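Local structure of CG11900 (Drosophila melanogaster, 3NQW) at residues 102-106 and 147-151. The protein hydrolyses the alarmone ppGpp, guanosine 3',5'-bis(diphosphate), to GDP and diphosphate as a manganese-dependent HD-family enzyme and takes part in the starvation response. Residues are numbered along the deposited sequence; the frame is centred on the assembly and turned at random.
With SO4 (sulfate ion), chain D.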
loop_
_atom_site.group_PDB
_atom_site.type_symbol
_atom_site.label_atom_id
_atom_site.label_comp_id
_atom_site.label_asym_id
_atom_site.label_seq_id
_atom_site.Cartn_x
_atom_site.Cartn_y
_atom_site.Cartn_z
ATOM N N LYS A 102 -19.992 12.825 -13.290
ATOM C CA LYS A 102 -20.088 13.603 -12.066
ATOM C C LYS A 102 -21.554 13.835 -11.746
ATOM O O LYS A 102 -21.991 13.621 -10.619
ATOM C CB LYS A 102 -19.372 14.942 -12.230
ATOM C CG LYS A 102 -17.857 14.833 -12.301
ATOM C CD LYS A 102 -17.229 16.204 -12.518
ATOM C CE LYS A 102 -15.712 16.160 -12.433
ATOM N NZ LYS A 102 -15.202 16.264 -11.037
ATOM N N ARG A 103 -22.313 14.259 -12.750
ATOM C CA ARG A 103 -23.736 14.516 -12.577
ATOM C C ARG A 103 -24.453 13.315 -11.949
ATOM O O ARG A 103 -25.283 13.465 -11.040
ATOM C CB ARG A 103 -24.368 14.869 -13.932
ATOM C CG ARG A 103 -23.761 16.109 -14.612
ATOM C CD ARG A 103 -24.687 16.686 -15.702
ATOM N NE ARG A 103 -24.575 16.007 -16.991
ATOM C CZ ARG A 103 -23.724 16.355 -17.952
ATOM N NH1 ARG A 103 -22.905 17.384 -17.765
ATOM N NH2 ARG A 103 -23.694 15.674 -19.098
ATOM N N LEU A 104 -24.120 12.118 -12.428
ATOM C CA LEU A 104 -24.734 10.889 -11.920
ATOM C C LEU A 104 -24.350 10.586 -10.462
ATOM O O LEU A 104 -25.152 10.036 -9.702
ATOM C CB LEU A 104 -24.369 9.706 -12.835
ATOM C CG LEU A 104 -24.995 9.774 -14.233
ATOM C CD1 LEU A 104 -24.367 8.760 -15.145
ATOM C CD2 LEU A 104 -26.485 9.561 -14.133
ATOM N N GLN A 105 -23.128 10.948 -10.082
ATOM C CA GLN A 105 -22.661 10.722 -8.727
ATOM C C GLN A 105 -23.583 11.346 -7.708
ATOM O O GLN A 105 -23.785 10.811 -6.613
ATOM C CB GLN A 105 -21.254 11.269 -8.551
ATOM C CG GLN A 105 -20.236 10.205 -8.814
ATOM C CD GLN A 105 -18.849 10.632 -8.475
ATOM O OE1 GLN A 105 -18.577 11.089 -7.371
ATOM N NE2 GLN A 105 -17.953 10.488 -9.428
ATOM N N ILE A 106 -24.140 12.489 -8.074
ATOM C CA ILE A 106 -25.057 13.177 -7.196
ATOM C C ILE A 106 -26.399 12.462 -7.179
ATOM O O ILE A 106 -27.024 12.338 -6.127
ATOM C CB ILE A 106 -25.274 14.614 -7.649
ATOM C CG1 ILE A 106 -23.935 15.364 -7.614
ATOM C CG2 ILE A 106 -26.333 15.250 -6.785
ATOM C CD1 ILE A 106 -23.971 16.743 -8.223
ATOM N N TYR A 147 -14.711 21.925 -7.877
ATOM C CA TYR A 147 -14.631 20.570 -7.337
ATOM C C TYR A 147 -15.256 20.512 -5.949
ATOM O O TYR A 147 -15.981 19.569 -5.633
ATOM C CB TYR A 147 -13.179 20.096 -7.247
ATOM C CG TYR A 147 -13.045 18.617 -6.949
ATOM C CD1 TYR A 147 -12.882 17.688 -7.977
ATOM C CD2 TYR A 147 -13.095 18.140 -5.638
ATOM C CE1 TYR A 147 -12.770 16.319 -7.705
ATOM C CE2 TYR A 147 -12.987 16.772 -5.358
ATOM C CZ TYR A 147 -12.823 15.867 -6.399
ATOM O OH TYR A 147 -12.706 14.521 -6.128
ATOM N N PHE A 148 -14.957 21.517 -5.125
ATOM C CA PHE A 148 -15.494 21.607 -3.768
ATOM C C PHE A 148 -17.019 21.664 -3.769
ATOM O O PHE A 148 -17.673 21.036 -2.925
ATOM C CB PHE A 148 -14.962 22.854 -3.041
ATOM C CG PHE A 148 -13.530 22.738 -2.597
ATOM C CD1 PHE A 148 -12.513 23.365 -3.307
ATOM C CD2 PHE A 148 -13.199 21.974 -1.482
ATOM C CE1 PHE A 148 -11.188 23.227 -2.917
ATOM C CE2 PHE A 148 -11.879 21.831 -1.085
ATOM C CZ PHE A 148 -10.873 22.459 -1.805
ATOM N N VAL A 149 -17.566 22.443 -4.703
ATOM C CA VAL A 149 -19.008 22.611 -4.841
ATOM C C VAL A 149 -19.644 21.271 -5.152
ATOM O O VAL A 149 -20.563 20.832 -4.460
ATOM C CB VAL A 149 -19.368 23.596 -5.991
ATOM C CG1 VAL A 149 -20.887 23.688 -6.134
ATOM C CG2 VAL A 149 -18.793 24.974 -5.709
ATOM N N TRP A 150 -19.149 20.641 -6.218
ATOM C CA TRP A 150 -19.638 19.336 -6.666
ATOM C C TRP A 150 -19.482 18.319 -5.535
ATOM O O TRP A 150 -20.412 17.571 -5.230
ATOM C CB TRP A 150 -18.862 18.882 -7.915
ATOM C CG TRP A 150 -18.989 17.407 -8.224
ATOM C CD1 TRP A 150 -20.119 16.733 -8.610
ATOM C CD2 TRP A 150 -17.955 16.426 -8.125
ATOM N NE1 TRP A 150 -19.851 15.400 -8.750
ATOM C CE2 TRP A 150 -18.530 15.180 -8.458
ATOM C CE3 TRP A 150 -16.596 16.473 -7.780
ATOM C CZ2 TRP A 150 -17.789 13.989 -8.464
ATOM C CZ3 TRP A 150 -15.866 15.292 -7.785
ATOM C CH2 TRP A 150 -16.465 14.067 -8.123
ATOM N N ALA A 151 -18.306 18.307 -4.915
ATOM C CA ALA A 151 -18.040 17.408 -3.805
ATOM C C ALA A 151 -19.163 17.522 -2.780
ATOM O O ALA A 151 -19.706 16.522 -2.303
ATOM C CB ALA A 151 -16.712 17.765 -3.148
HETATM S S SO4 D . -11.771 15.585 -11.834
HETATM O O1 SO4 D . -10.701 16.184 -11.011
HETATM O O2 SO4 D . -12.676 16.661 -12.278
HETATM O O3 SO4 D . -11.163 14.919 -12.995
HETATM O O4 SO4 D . -12.526 14.604 -11.030
#
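A tryptophan-centred surface contact, built on a cation-pi interaction, joins helices 98-107 and 141-158 of the all-helical HD domain. The segment axes come no closer than 11.3 Å, at 33° to one another, and the indole of Trp150 bridges much of the gap. The side chain of Lys102, extended as far as CE and then turned at its last bond, lies over one face of the Trp150 six-membered ring: its NZ is 3.7 Å from the ring centroid, 21° off the normal, and its CG makes a CH-pi contact at 4.2 Å from the same centroid. At the ring edge, Trp150 NE1 gives a weak hydrogen bond to the backbone Lys102 O (3.4 Å), and Ile106 CD1 packs against Trp150 CD1 at 3.9 Å. Gln105 OE1 reaches Trp150 CZ2 at 3.2 Å and also takes a weak hydrogen bond from Lys124. Lys102 NZ donates a hydrogen bond to sulfate O2 (2.8 Å); Lys98 binds the same ion, probably from the crystallisation liquor. The active site is close: the side chain of Tyr147 is about 7 Å from the manganese. Tyr147 rests on Asn127, Leu128 and Leu131 of helix 114-133, while Ile106 continues the packing along helix 141-158 onto Lys153, Val154 and Asn157.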